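Local coordinates for 2-Keto-3-deoxy-(6-phospho-)gluconate aldolase (Thermoproteus tenax, PDB 2R91), which is an aldolase of the dihydrodipicolinate synthetase family, built on a closed eight-stranded parallel beta/alpha barrel and assembled as a tetramer, at residues E92-L97 with S119-P124; S96-Y101 with L127-A132. All blocks are in the same frame, centred on the assembly; numbering follows the deposited sequence.

Contacts 1 and 2 follow one pair of neighbouring barrel strands, 93-96 and 125-129, from one end to the other. Contact 1 (92-97 with 119-124) lies where both strands begin, after helix 107-120 has returned the chain; contact 2 (96-101 with 127-132) lies where they end, the first running into a loop and the second into helix 131-134. Their centres are about 15 Å apart. They share Ser96 and Leu97, and they touch where Ala95 CB packs 4.3 Å from Tyr128 CB. A sulfate ion, probably from the crystallisation liquor, is bound beside Tyr128 at the C-terminal ends of the strands, the end that carries the active site in TIM barrels; contact 1 is structural packing at the other end.

Contact 1: residues E92-L97 with S119-P124; sequences EAVASL and SAVSIP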
loop_
_atom_site.group_PDB
_atom_site.type_symbol
_atom_site.label_atom_id
_atom_site.label_comp_id
_atom_site.label_asym_id
_atom_site.label_seq_id
_atom_site.Cartn_x
_atom_site.Cartn_y
_atom_site.Cartn_z
ATOM N N GLU A 92 -33.019 3.728 14.734
ATOM C CA GLU A 92 -32.677 2.863 15.835
ATOM C C GLU A 92 -31.216 3.054 16.258
ATOM O O GLU A 92 -30.826 2.739 17.387
ATOM C CB GLU A 92 -33.059 1.408 15.520
ATOM C CG GLU A 92 -32.073 0.612 14.745
ATOM C CD GLU A 92 -32.496 -0.876 14.634
ATOM O OE1 GLU A 92 -33.715 -1.180 14.581
ATOM O OE2 GLU A 92 -31.582 -1.721 14.579
ATOM N N ALA A 93 -30.411 3.616 15.361
ATOM C CA ALA A 93 -29.009 3.879 15.669
ATOM C C ALA A 93 -28.488 4.935 14.696
ATOM O O ALA A 93 -29.109 5.183 13.672
ATOM C CB ALA A 93 -28.159 2.573 15.545
ATOM N N VAL A 94 -27.359 5.551 15.013
ATOM C CA VAL A 94 -26.641 6.333 13.990
ATOM C C VAL A 94 -25.268 5.704 13.788
ATOM O O VAL A 94 -24.775 5.025 14.681
ATOM C CB VAL A 94 -26.449 7.809 14.397
ATOM C CG1 VAL A 94 -27.834 8.540 14.417
ATOM C CG2 VAL A 94 -25.759 7.907 15.752
ATOM N N ALA A 95 -24.656 5.933 12.623
ATOM C CA ALA A 95 -23.316 5.421 12.354
ATOM C C ALA A 95 -22.474 6.565 11.841
ATOM O O ALA A 95 -23.013 7.535 11.311
ATOM C CB ALA A 95 -23.365 4.297 11.314
ATOM N N SER A 96 -21.159 6.457 11.967
ATOM C CA SER A 96 -20.274 7.417 11.302
ATOM C C SER A 96 -18.997 6.775 10.782
ATOM O O SER A 96 -18.365 5.964 11.473
ATOM C CB SER A 96 -19.892 8.613 12.228
ATOM O OG SER A 96 -19.206 9.600 11.465
ATOM N N LEU A 97 -18.626 7.146 9.562
ATOM C CA LEU A 97 -17.258 7.010 9.109
ATOM C C LEU A 97 -16.387 7.746 10.113
ATOM O O LEU A 97 -16.836 8.730 10.723
ATOM C CB LEU A 97 -17.101 7.686 7.743
ATOM C CG LEU A 97 -17.872 7.074 6.561
ATOM C CD1 LEU A 97 -17.954 8.030 5.367
ATOM C CD2 LEU A 97 -17.202 5.750 6.102
ATOM N N SER A 119 -21.953 11.490 22.903
ATOM C CA SER A 119 -22.539 12.385 23.916
ATOM C C SER A 119 -23.799 13.053 23.425
ATOM O O SER A 119 -24.621 13.490 24.234
ATOM C CB SER A 119 -21.562 13.491 24.290
ATOM O OG SER A 119 -20.440 12.955 24.942
ATOM N N ALA A 120 -23.924 13.163 22.101
ATOM C CA ALA A 120 -25.025 13.877 21.464
ATOM C C ALA A 120 -26.367 13.136 21.490
ATOM O O ALA A 120 -27.424 13.744 21.342
ATOM C CB ALA A 120 -24.644 14.236 20.008
ATOM N N VAL A 121 -26.335 11.819 21.611
ATOM C CA VAL A 121 -27.562 11.029 21.486
ATOM C C VAL A 121 -27.603 9.914 22.517
ATOM O O VAL A 121 -26.589 9.567 23.123
ATOM C CB VAL A 121 -27.694 10.369 20.054
ATOM C CG1 VAL A 121 -27.802 11.459 18.951
ATOM C CG2 VAL A 121 -26.496 9.425 19.770
ATOM N N SER A 122 -28.786 9.327 22.670
ATOM C CA SER A 122 -29.003 8.192 23.558
ATOM C C SER A 122 -29.005 6.876 22.805
ATOM O O SER A 122 -28.650 5.842 23.375
ATOM C CB SER A 122 -30.349 8.350 24.284
ATOM O OG SER A 122 -30.324 9.566 25.009
ATOM N N ILE A 123 -29.440 6.898 21.545
ATOM C CA ILE A 123 -29.441 5.676 20.738
ATOM C C ILE A 123 -27.979 5.238 20.467
ATOM O O ILE A 123 -27.062 6.041 20.588
ATOM C CB ILE A 123 -30.248 5.851 19.428
ATOM C CG1 ILE A 123 -29.703 7.026 18.584
ATOM C CG2 ILE A 123 -31.738 6.040 19.733
ATOM C CD1 ILE A 123 -30.354 7.110 17.199
ATOM N N PRO A 124 -27.763 3.953 20.134
ATOM C CA PRO A 124 -26.419 3.413 19.882
ATOM C C PRO A 124 -25.704 4.146 18.735
ATOM O O PRO A 124 -26.334 4.501 17.732
ATOM C CB PRO A 124 -26.694 1.968 19.457
ATOM C CG PRO A 124 -28.037 1.643 20.050
ATOM C CD PRO A 124 -28.811 2.931 19.966
#
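Val94 N donates to the carbonyl of Pro124, with 3.1 Å between Val94 N and Pro124 O and an N-H...O angle of 156°. Ala93 backs the same carbonyl, its CB 3.4 Å from Pro124 O, while the proline ring meets the preceding peptide: Pro124 CD lies 3.3 Å from Glu92 O. Ile123 packs beside the Val94-Pro124 hydrogen bond. Its CG1 sits between the backbone N and the carbonyl carbon (chi1 57°), and the branch ends with CD1 against the Ala93 backbone and 4.0 Å from Val94 CG1; the Val94 and Ile123 side chains cross at about a right angle. Farther out, Val94 CG2 and Val121 CG2 make a looser apolar contact of 4.4 Å.

The second shell fixes both sides. Backbone bonds tie Ala93 to Val69 and Val94 to Phe126; the Glu92 side chain starts away from 119-124, and its carboxylate forms a salt bridge with Arg66. Glu87 of helix 76-88 accepts from the backbone N of both Ser122 and Ile123, holding the turn that carries Ile123. The contact thus closes the beta-alpha-beta unit of strand 93-96, helix 107-120 and strand 125-129. Chemically, one backbone hydrogen bond, Val94 N to Pro124 O, flanked by aliphatic groups, helps to place the chain entering strand 125-129 beside strand 93-96, with no charged pair between the two segments.

Contact 2: residues S96-Y101 with L127-A132; sequences SLPPYY and LYNYPA. With SO4 (sulfate ion), chain E.
Leu97 lies alongside Tyr128, the two side chains pointing the same way, and covers one face of the phenol ring. Its CD2 stands 3.8 Å from the centroid of the Tyr128 ring, 25° off the normal, which makes a CH-pi contact displaced toward the rim carrying Tyr128 CD2 and CE2. Tyr128 CG is anti to the backbone N (chi1 171°), a rotation that sends the ring along Leu97 and its hydroxyl on to the sulfate. That hydroxyl, Tyr128 OH, is modelled 2.5 Å from sulfate O1, a hydrogen bond so short that its exact length is doubtful, and O1 lies near the ring plane, at its edge. Phe37 adds an edge-to-face ring contact, and Thr41 is a second hydrogen-bonding partner of the hydroxyl.

The backbones set this pairing. Ser96 and Leu127 form a parallel beta bridge that joins neighbouring strands at the C-terminal end of the eight-stranded barrel, where TIM barrels carry their active sites. Tyr128 N donates to Ser96 O at 2.9 Å with an N-H...O angle of 164°. One residue on, Leu97 CA makes a CA-H...O contact of 3.2 Å with Tyr128 O, and Pro98 CD also lies 3.2 Å from Tyr128 O. The proline ring meets Leu127 about at a right angle, with Pro98 CG 4.0 Å from Leu127 CD1.

Thr42, Thr155 and Lys153 also hydrogen-bond the sulfate, so Tyr128 is one of several groups that converge on the anion. Beyond Pro98, Tyr100 and Tyr101 pack edge-to-face with Tyr101 and Tyr100 of a second subunit. Tyr128 is thus held at two ends, Leu97 CD2 against a ring face and the hydroxyl bonded to Thr41 and to a sulfate that is probably from the crystallisation liquor, consistent with a pocket that can accept an anion.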
loop_
_atom_site.group_PDB
_atom_site.type_symbol
_atom_site.label_atom_id
_atom_site.label_comp_id
_atom_site.label_asym_id
_atom_site.label_seq_id
_atom_site.Cartn_x
_atom_site.Cartn_y
_atom_site.Cartn_z
ATOM N N SER A 96 -21.159 6.457 11.967
ATOM C CA SER A 96 -20.274 7.417 11.302
ATOM C C SER A 96 -18.997 6.775 10.782
ATOM O O SER A 96 -18.365 5.964 11.473
ATOM C CB SER A 96 -19.892 8.613 12.228
ATOM O OG SER A 96 -19.206 9.600 11.465
ATOM N N LEU A 97 -18.626 7.146 9.562
ATOM C CA LEU A 97 -17.258 7.010 9.109
ATOM C C LEU A 97 -16.387 7.746 10.113
ATOM O O LEU A 97 -16.836 8.730 10.723
ATOM C CB LEU A 97 -17.101 7.686 7.743
ATOM C CG LEU A 97 -17.872 7.074 6.561
ATOM C CD1 LEU A 97 -17.954 8.030 5.367
ATOM C CD2 LEU A 97 -17.202 5.750 6.102
ATOM N N PRO A 98 -15.111 7.312 10.250
ATOM C CA PRO A 98 -14.135 8.173 10.900
ATOM C C PRO A 98 -13.908 9.408 10.010
ATOM O O PRO A 98 -14.151 9.361 8.815
ATOM C CB PRO A 98 -12.840 7.336 10.873
ATOM C CG PRO A 98 -13.284 5.873 10.602
ATOM C CD PRO A 98 -14.530 6.043 9.753
ATOM N N PRO A 99 -13.402 10.495 10.588
ATOM C CA PRO A 99 -13.006 11.624 9.723
ATOM C C PRO A 99 -12.177 11.111 8.531
ATOM O O PRO A 99 -11.222 10.354 8.729
ATOM C CB PRO A 99 -12.132 12.480 10.666
ATOM C CG PRO A 99 -12.871 12.284 12.067
ATOM C CD PRO A 99 -13.185 10.761 12.026
ATOM N N TYR A 100 -12.566 11.490 7.319
ATOM C CA TYR A 100 -11.932 11.019 6.090
ATOM C C TYR A 100 -11.251 12.175 5.331
ATOM O O TYR A 100 -11.154 13.306 5.838
ATOM C CB TYR A 100 -12.982 10.314 5.200
ATOM C CG TYR A 100 -14.283 11.118 5.015
ATOM C CD1 TYR A 100 -14.428 11.995 3.943
ATOM C CD2 TYR A 100 -15.361 10.966 5.891
ATOM C CE1 TYR A 100 -15.616 12.743 3.760
ATOM C CE2 TYR A 100 -16.540 11.697 5.718
ATOM C CZ TYR A 100 -16.651 12.585 4.651
ATOM O OH TYR A 100 -17.811 13.295 4.465
ATOM N N TYR A 101 -10.744 11.862 4.147
ATOM C CA TYR A 101 -9.948 12.768 3.321
ATOM C C TYR A 101 -8.559 13.178 3.908
ATOM O O TYR A 101 -7.520 12.855 3.346
ATOM C CB TYR A 101 -10.752 14.041 2.875
ATOM C CG TYR A 101 -9.857 14.826 1.977
ATOM C CD1 TYR A 101 -9.640 14.396 0.670
ATOM C CD2 TYR A 101 -9.122 15.921 2.456
ATOM C CE1 TYR A 101 -8.746 15.065 -0.178
ATOM C CE2 TYR A 101 -8.183 16.574 1.634
ATOM C CZ TYR A 101 -8.032 16.148 0.312
ATOM O OH TYR A 101 -7.124 16.732 -0.527
ATOM N N LEU A 127 -19.607 2.459 14.710
ATOM C CA LEU A 127 -18.480 2.798 13.867
ATOM C C LEU A 127 -18.747 2.235 12.467
ATOM O O LEU A 127 -19.119 1.072 12.319
ATOM C CB LEU A 127 -17.183 2.244 14.467
ATOM C CG LEU A 127 -15.994 2.142 13.493
ATOM C CD1 LEU A 127 -15.419 3.496 13.061
ATOM C CD2 LEU A 127 -14.909 1.213 14.092
ATOM N N TYR A 128 -18.619 3.071 11.443
ATOM C CA TYR A 128 -18.680 2.622 10.059
ATOM C C TYR A 128 -17.264 2.762 9.512
ATOM O O TYR A 128 -16.799 3.869 9.184
ATOM C CB TYR A 128 -19.708 3.450 9.253
ATOM C CG TYR A 128 -19.744 3.236 7.737
ATOM C CD1 TYR A 128 -19.345 2.015 7.142
ATOM C CD2 TYR A 128 -20.224 4.237 6.906
ATOM C CE1 TYR A 128 -19.386 1.854 5.746
ATOM C CE2 TYR A 128 -20.272 4.091 5.533
ATOM C CZ TYR A 128 -19.873 2.900 4.949
ATOM O OH TYR A 128 -19.951 2.812 3.581
ATOM N N ASN A 129 -16.577 1.621 9.442
ATOM C CA ASN A 129 -15.175 1.552 9.084
ATOM C C ASN A 129 -15.065 1.134 7.611
ATOM O O ASN A 129 -15.749 0.211 7.171
ATOM C CB ASN A 129 -14.480 0.543 10.033
ATOM C CG ASN A 129 -12.954 0.566 9.932
ATOM O OD1 ASN A 129 -12.321 -0.446 9.583
ATOM N ND2 ASN A 129 -12.362 1.681 10.281
ATOM N N TYR A 130 -14.253 1.850 6.833
ATOM C CA TYR A 130 -14.130 1.592 5.410
ATOM C C TYR A 130 -12.771 2.123 4.976
ATOM O O TYR A 130 -12.668 3.170 4.317
ATOM C CB TYR A 130 -15.272 2.271 4.630
ATOM C CG TYR A 130 -15.413 1.852 3.182
ATOM C CD1 TYR A 130 -14.407 1.121 2.528
ATOM C CD2 TYR A 130 -16.541 2.208 2.454
ATOM C CE1 TYR A 130 -14.536 0.766 1.181
ATOM C CE2 TYR A 130 -16.689 1.831 1.130
ATOM C CZ TYR A 130 -15.680 1.131 0.501
ATOM O OH TYR A 130 -15.834 0.757 -0.797
ATOM N N PRO A 131 -11.702 1.425 5.385
ATOM C CA PRO A 131 -10.354 2.000 5.174
ATOM C C PRO A 131 -9.977 2.356 3.748
ATOM O O PRO A 131 -9.307 3.376 3.557
ATOM C CB PRO A 131 -9.393 0.951 5.762
ATOM C CG PRO A 131 -10.247 0.082 6.639
ATOM C CD PRO A 131 -11.684 0.166 6.154
ATOM N N ALA A 132 -10.412 1.576 2.757
ATOM C CA ALA A 132 -10.112 1.913 1.355
ATOM C C ALA A 132 -10.671 3.285 0.910
ATOM O O ALA A 132 -10.095 3.931 0.037
ATOM C CB ALA A 132 -10.629 0.832 0.404
HETATM S S SO4 E . -21.260 0.487 1.689
HETATM O O1 SO4 E . -20.133 0.541 2.657
HETATM O O2 SO4 E . -21.817 -0.878 1.852
HETATM O O3 SO4 E . -22.242 1.556 1.744
HETATM O O4 SO4 E . -20.784 0.618 0.289
#